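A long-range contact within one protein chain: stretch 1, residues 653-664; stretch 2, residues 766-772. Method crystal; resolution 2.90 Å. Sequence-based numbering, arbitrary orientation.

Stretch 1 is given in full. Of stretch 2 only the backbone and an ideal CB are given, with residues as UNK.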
ATOM      1  N   GLU A 653     -21.188   1.747 -47.610  1.00 60.01           N
ATOM      2  CA  GLU A 653     -22.518   1.721 -47.006  1.00 60.55           C
ATOM      3  C   GLU A 653     -22.405   1.693 -45.484  1.00 59.71           C
ATOM      4  O   GLU A 653     -21.412   1.189 -44.964  1.00 59.67           O
ATOM      5  CB  GLU A 653     -23.328   0.514 -47.528  1.00 60.63           C
ATOM      6  CG  GLU A 653     -24.170   0.766 -48.806  1.00 61.82           C
ATOM      7  CD  GLU A 653     -24.885  -0.515 -49.337  1.00 62.75           C
ATOM      8  OE1 GLU A 653     -25.269  -0.521 -50.536  1.00 66.20           O
ATOM      9  OE2 GLU A 653     -25.061  -1.513 -48.575  1.00 63.50           O
ATOM     10  N   PRO A 654     -23.400   2.274 -44.773  1.00 59.22           N
ATOM     11  CA  PRO A 654     -23.520   2.260 -43.314  1.00 58.77           C
ATOM     12  C   PRO A 654     -23.401   0.890 -42.657  1.00 58.40           C
ATOM     13  O   PRO A 654     -23.784  -0.122 -43.241  1.00 58.77           O
ATOM     14  CB  PRO A 654     -24.933   2.782 -43.089  1.00 58.60           C
ATOM     15  CG  PRO A 654     -25.148   3.695 -44.188  1.00 58.85           C
ATOM     16  CD  PRO A 654     -24.492   3.064 -45.372  1.00 59.16           C
ATOM     17  N   LEU A 655     -22.871   0.875 -41.441  1.00 57.75           N
ATOM     18  CA  LEU A 655     -22.803  -0.332 -40.651  1.00 57.07           C
ATOM     19  C   LEU A 655     -24.057  -0.417 -39.793  1.00 56.85           C
ATOM     20  O   LEU A 655     -24.904   0.462 -39.858  1.00 56.66           O
ATOM     21  CB  LEU A 655     -21.546  -0.322 -39.783  1.00 57.14           C
ATOM     22  CG  LEU A 655     -20.185  -0.289 -40.487  1.00 56.41           C
ATOM     23  CD1 LEU A 655     -19.134  -0.012 -39.459  1.00 55.48           C
ATOM     24  CD2 LEU A 655     -19.864  -1.587 -41.227  1.00 55.46           C
ATOM     25  N   ASN A 656     -24.204  -1.468 -39.001  1.00 56.58           N
ATOM     26  CA  ASN A 656     -25.419  -1.573 -38.212  1.00 56.89           C
ATOM     27  C   ASN A 656     -25.308  -0.764 -36.925  1.00 57.02           C
ATOM     28  O   ASN A 656     -24.214  -0.623 -36.375  1.00 56.96           O
ATOM     29  CB  ASN A 656     -25.779  -3.028 -37.927  1.00 56.86           C
ATOM     30  CG  ASN A 656     -24.884  -3.655 -36.905  1.00 57.74           C
ATOM     31  OD1 ASN A 656     -23.764  -4.082 -37.219  1.00 58.80           O
ATOM     32  ND2 ASN A 656     -25.376  -3.753 -35.670  1.00 58.02           N
ATOM     33  N   PRO A 657     -26.436  -0.205 -36.449  1.00 57.10           N
ATOM     34  CA  PRO A 657     -26.357   0.670 -35.294  1.00 57.04           C
ATOM     35  C   PRO A 657     -26.664  -0.008 -33.946  1.00 56.98           C
ATOM     36  O   PRO A 657     -27.800  -0.452 -33.696  1.00 56.68           O
ATOM     37  CB  PRO A 657     -27.406   1.741 -35.617  1.00 57.12           C
ATOM     38  CG  PRO A 657     -28.389   1.061 -36.559  1.00 57.12           C
ATOM     39  CD  PRO A 657     -27.816  -0.282 -36.953  1.00 57.04           C
ATOM     40  N   GLY A 658     -25.652  -0.057 -33.080  1.00 56.60           N
ATOM     41  CA  GLY A 658     -25.816  -0.608 -31.743  1.00 56.29           C
ATOM     42  C   GLY A 658     -26.009  -2.103 -31.810  1.00 56.12           C
ATOM     43  O   GLY A 658     -25.288  -2.806 -32.517  1.00 56.12           O
ATOM     44  N   VAL A 659     -27.013  -2.587 -31.094  1.00 55.96           N
ATOM     45  CA  VAL A 659     -27.360  -3.993 -31.151  1.00 55.65           C
ATOM     46  C   VAL A 659     -28.563  -4.188 -32.064  1.00 55.83           C
ATOM     47  O   VAL A 659     -29.244  -5.216 -32.006  1.00 56.03           O
ATOM     48  CB  VAL A 659     -27.602  -4.585 -29.749  1.00 55.33           C
ATOM     49  CG1 VAL A 659     -26.307  -4.590 -28.984  1.00 55.56           C
ATOM     50  CG2 VAL A 659     -28.643  -3.796 -28.992  1.00 54.74           C
ATOM     51  N   SER A 660     -28.815  -3.193 -32.913  1.00 55.77           N
ATOM     52  CA  SER A 660     -29.912  -3.266 -33.860  1.00 55.82           C
ATOM     53  C   SER A 660     -29.387  -3.816 -35.191  1.00 56.03           C
ATOM     54  O   SER A 660     -28.266  -3.493 -35.595  1.00 55.80           O
ATOM     55  CB  SER A 660     -30.570  -1.889 -34.033  1.00 55.85           C
ATOM     56  OG  SER A 660     -30.871  -1.273 -32.790  1.00 54.90           O
ATOM     57  N   PRO A 661     -30.183  -4.677 -35.859  1.00 56.41           N
ATOM     58  CA  PRO A 661     -29.843  -5.342 -37.119  1.00 56.62           C
ATOM     59  C   PRO A 661     -29.536  -4.394 -38.255  1.00 57.04           C
ATOM     60  O   PRO A 661     -29.877  -3.212 -38.181  1.00 56.86           O
ATOM     61  CB  PRO A 661     -31.113  -6.125 -37.459  1.00 56.57           C
ATOM     62  CG  PRO A 661     -32.180  -5.571 -36.612  1.00 56.03           C
ATOM     63  CD  PRO A 661     -31.505  -5.114 -35.376  1.00 56.51           C
ATOM     64  N   SER A 662     -28.906  -4.915 -39.305  1.00 57.72           N
ATOM     65  CA  SER A 662     -28.616  -4.100 -40.480  1.00 58.63           C
ATOM     66  C   SER A 662     -29.891  -3.540 -41.145  1.00 59.31           C
ATOM     67  O   SER A 662     -31.009  -4.048 -40.941  1.00 59.42           O
ATOM     68  CB  SER A 662     -27.767  -4.882 -41.477  1.00 58.52           C
ATOM     69  OG  SER A 662     -26.423  -4.954 -41.049  1.00 58.53           O
ATOM     70  N   THR A 663     -29.724  -2.470 -41.906  1.00 59.79           N
ATOM     71  CA  THR A 663     -30.858  -1.820 -42.526  1.00 60.42           C
ATOM     72  C   THR A 663     -31.519  -2.738 -43.563  1.00 61.15           C
ATOM     73  O   THR A 663     -30.874  -3.218 -44.499  1.00 61.12           O
ATOM     74  CB  THR A 663     -30.427  -0.488 -43.142  1.00 60.29           C
ATOM     75  OG1 THR A 663     -29.935   0.359 -42.101  1.00 60.16           O
ATOM     76  CG2 THR A 663     -31.583   0.194 -43.832  1.00 60.50           C
ATOM     77  N   GLY A 664     -32.800  -3.027 -43.342  1.00 61.97           N
ATOM     78  CA  GLY A 664     -33.587  -3.827 -44.271  1.00 62.56           C
ATOM     79  C   GLY A 664     -33.281  -5.312 -44.293  1.00 63.11           C
ATOM     80  O   GLY A 664     -33.538  -5.978 -45.287  1.00 63.49           O
ATOM     81  N   UNK A 766     -31.658   9.086 -44.471  1.00 66.64           N
ATOM     82  CA  UNK A 766     -32.067   8.015 -45.368  1.00 67.25           C
ATOM     83  C   UNK A 766     -32.157   6.699 -44.626  1.00 67.19           C
ATOM     84  O   UNK A 766     -32.999   5.851 -44.933  1.00 67.29           O
ATOM     85  CB  UNK A 766     -31.094   7.894 -46.543  1.00 67.25           C
ATOM     86  N   UNK A 767     -31.300   6.570 -43.621  1.00 67.30           N
ATOM     87  CA  UNK A 767     -31.274   5.424 -42.732  1.00 67.47           C
ATOM     88  C   UNK A 767     -32.478   5.336 -41.787  1.00 67.23           C
ATOM     89  O   UNK A 767     -33.054   4.269 -41.642  1.00 66.84           O
ATOM     90  CB  UNK A 767     -29.985   5.460 -41.908  1.00 67.47           C
ATOM     91  N   UNK A 768     -32.861   6.439 -41.151  1.00 67.33           N
ATOM     92  CA  UNK A 768     -34.049   6.415 -40.291  1.00 67.71           C
ATOM     93  C   UNK A 768     -35.327   6.149 -41.099  1.00 68.15           C
ATOM     94  O   UNK A 768     -36.239   5.461 -40.620  1.00 68.19           O
ATOM     95  CB  UNK A 768     -34.177   7.739 -39.535  1.00 67.71           C
ATOM     96  N   UNK A 769     -35.366   6.637 -42.341  1.00 68.45           N
ATOM     97  CA  UNK A 769     -36.502   6.364 -43.224  1.00 68.66           C
ATOM     98  C   UNK A 769     -36.572   4.885 -43.621  1.00 68.83           C
ATOM     99  O   UNK A 769     -37.618   4.259 -43.456  1.00 68.76           O
ATOM    100  CB  UNK A 769     -36.412   7.235 -44.479  1.00 68.66           C
ATOM    101  N   UNK A 770     -35.450   4.317 -44.066  1.00 68.99           N
ATOM    102  CA  UNK A 770     -35.413   2.910 -44.484  1.00 69.44           C
ATOM    103  C   UNK A 770     -35.569   1.861 -43.383  1.00 69.38           C
ATOM    104  O   UNK A 770     -35.822   0.696 -43.674  1.00 69.61           O
ATOM    105  CB  UNK A 770     -34.086   2.651 -45.200  1.00 69.44           C
ATOM    106  N   UNK A 771     -35.416   2.257 -42.125  1.00 69.41           N
ATOM    107  CA  UNK A 771     -35.498   1.303 -41.016  1.00 69.26           C
ATOM    108  C   UNK A 771     -36.892   1.230 -40.378  1.00 69.35           C
ATOM    109  O   UNK A 771     -37.100   0.520 -39.392  1.00 69.20           O
ATOM    110  CB  UNK A 771     -34.470   1.676 -39.946  1.00 69.26           C
ATOM    111  N   UNK A 772     -37.836   1.973 -40.952  1.00 69.56           N
ATOM    112  CA  UNK A 772     -39.219   1.966 -40.499  1.00 69.70           C
ATOM    113  C   UNK A 772     -39.839   0.621 -40.835  1.00 70.00           C
ATOM    114  O   UNK A 772     -39.894   0.208 -41.994  1.00 69.69           O
ATOM    115  CB  UNK A 772     -40.015   3.108 -41.133  1.00 69.70           C
TER

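Position 766 lies in a helix, with phi/psi of -65/-32, and nothing of stretch 1 comes within 5.5 Å of its ideal CB. Any good helix former would serve. The residue is E766, which can reach the side chain of position 770, one helical turn on.

At position 767 CA-to-CB points sideways, and the ideal CB stands 5.1 Å from T663 OG1. A short side chain would leave that hydroxyl unreached from here. A longer one ending in an acceptor, such as glutamate or glutamine, could meet it. The residue is E767. Its chi2 of -97° lies between wells, and its end comes nearer to stretch 1 than its CB: T663 OG1 donates a hydrogen bond to E767 OE2 at 2.9 Å. E767 OE2 also lies 3.4 Å from P654 CB, so the carboxylate rests against the proline ring while it accepts from the threonine.

Positions 768 and 769 continue the helix out of reach of stretch 1, which therefore sets no demand on either; many residues compatible with a helix would fit. They are V768 and I769.

Position 770 points toward stretch 1, its ideal CB only 3.8 Å from T663 CG2. What it meets there is a methyl group, so a side chain beginning with aliphatic carbon suits, whether it ends as leucine, methionine, lysine or arginine. The residue is R770. Its CB packs against T663 CG2 at 3.8 Å. R770 NH2 lies 3.7 Å from E766 OE1, a long salt bridge across the helical spacing of four residues.

At position 771, with phi/psi of -95/3, the helix has given way to loop or turn. CA-to-CB points sideways, with the ideal CB 5.1 Å from T663 CG2. Farther out, stretch 1 offers two acceptors, the carbonyl oxygen of P661 and the hydroxyl of T663. Lysine could bring one charged donor to them; arginine offers several in one plane. The residue is R771, whose end comes nearer than its CB. Both NH1 and NH2 donate to P661 O, each at 2.9 Å, so the carbonyl is held in a fork. NH1 also donates to T663 OG1 at 3.1 Å, and since that hydroxyl gives its own proton to E767, the threonine relays between the two charged side chains. Both acceptors lie at the guanidinium edge, where its N-H bonds point, while P657 CD covers one face, 3.6 Å from NH1.

Position 772 is out of reach, and stretch 1 leaves the choice open. The residue is I772.

Stretch 2 766-772: EEVIRRI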
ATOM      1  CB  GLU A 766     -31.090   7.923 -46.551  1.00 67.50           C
ATOM      2  CG  GLU A 766     -31.628   7.270 -47.836  1.00 69.10           C
ATOM      3  CD  GLU A 766     -32.925   7.901 -48.402  1.00 71.32           C
ATOM      4  OE1 GLU A 766     -33.646   7.171 -49.131  1.00 72.54           O
ATOM      5  OE2 GLU A 766     -33.228   9.099 -48.142  1.00 70.73           O
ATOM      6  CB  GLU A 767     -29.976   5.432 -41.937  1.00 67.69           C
ATOM      7  CG  GLU A 767     -28.832   4.782 -42.656  1.00 68.87           C
ATOM      8  CD  GLU A 767     -28.651   3.353 -42.218  1.00 70.91           C
ATOM      9  OE1 GLU A 767     -28.847   3.071 -41.009  1.00 71.58           O
ATOM     10  OE2 GLU A 767     -28.314   2.514 -43.079  1.00 72.40           O
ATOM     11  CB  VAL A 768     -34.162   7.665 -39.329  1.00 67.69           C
ATOM     12  CG1 VAL A 768     -33.246   8.759 -39.731  1.00 67.36           C
ATOM     13  CG2 VAL A 768     -35.573   8.204 -39.245  1.00 67.32           C
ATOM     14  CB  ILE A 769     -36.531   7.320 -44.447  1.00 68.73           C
ATOM     15  CG1 ILE A 769     -37.077   8.693 -44.026  1.00 68.24           C
ATOM     16  CG2 ILE A 769     -37.415   6.769 -45.563  1.00 68.84           C
ATOM     17  CD1 ILE A 769     -36.750   9.816 -44.990  1.00 67.62           C
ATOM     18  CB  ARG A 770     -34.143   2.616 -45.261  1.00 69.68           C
ATOM     19  CG  ARG A 770     -34.142   3.198 -46.638  1.00 71.59           C
ATOM     20  CD  ARG A 770     -32.928   2.744 -47.394  1.00 74.39           C
ATOM     21  NE  ARG A 770     -32.450   3.800 -48.277  1.00 77.34           N
ATOM     22  CZ  ARG A 770     -31.497   3.632 -49.185  1.00 78.99           C
ATOM     23  NH1 ARG A 770     -30.932   2.440 -49.335  1.00 79.67           N
ATOM     24  NH2 ARG A 770     -31.113   4.651 -49.948  1.00 78.98           N
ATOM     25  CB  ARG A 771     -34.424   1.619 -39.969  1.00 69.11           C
ATOM     26  CG  ARG A 771     -33.003   1.455 -40.499  1.00 68.61           C
ATOM     27  CD  ARG A 771     -31.958   1.822 -39.464  1.00 67.64           C
ATOM     28  NE  ARG A 771     -32.042   0.904 -38.342  1.00 67.02           N
ATOM     29  CZ  ARG A 771     -31.373  -0.237 -38.266  1.00 66.60           C
ATOM     30  NH1 ARG A 771     -30.538  -0.593 -39.236  1.00 66.24           N
ATOM     31  NH2 ARG A 771     -31.538  -1.020 -37.212  1.00 66.72           N
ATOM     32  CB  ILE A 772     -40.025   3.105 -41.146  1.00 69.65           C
ATOM     33  CG1 ILE A 772     -39.468   4.456 -40.704  1.00 70.21           C
ATOM     34  CG2 ILE A 772     -41.478   3.018 -40.762  1.00 69.29           C
ATOM     35  CD1 ILE A 772     -39.971   5.642 -41.511  1.00 70.13           C
TER
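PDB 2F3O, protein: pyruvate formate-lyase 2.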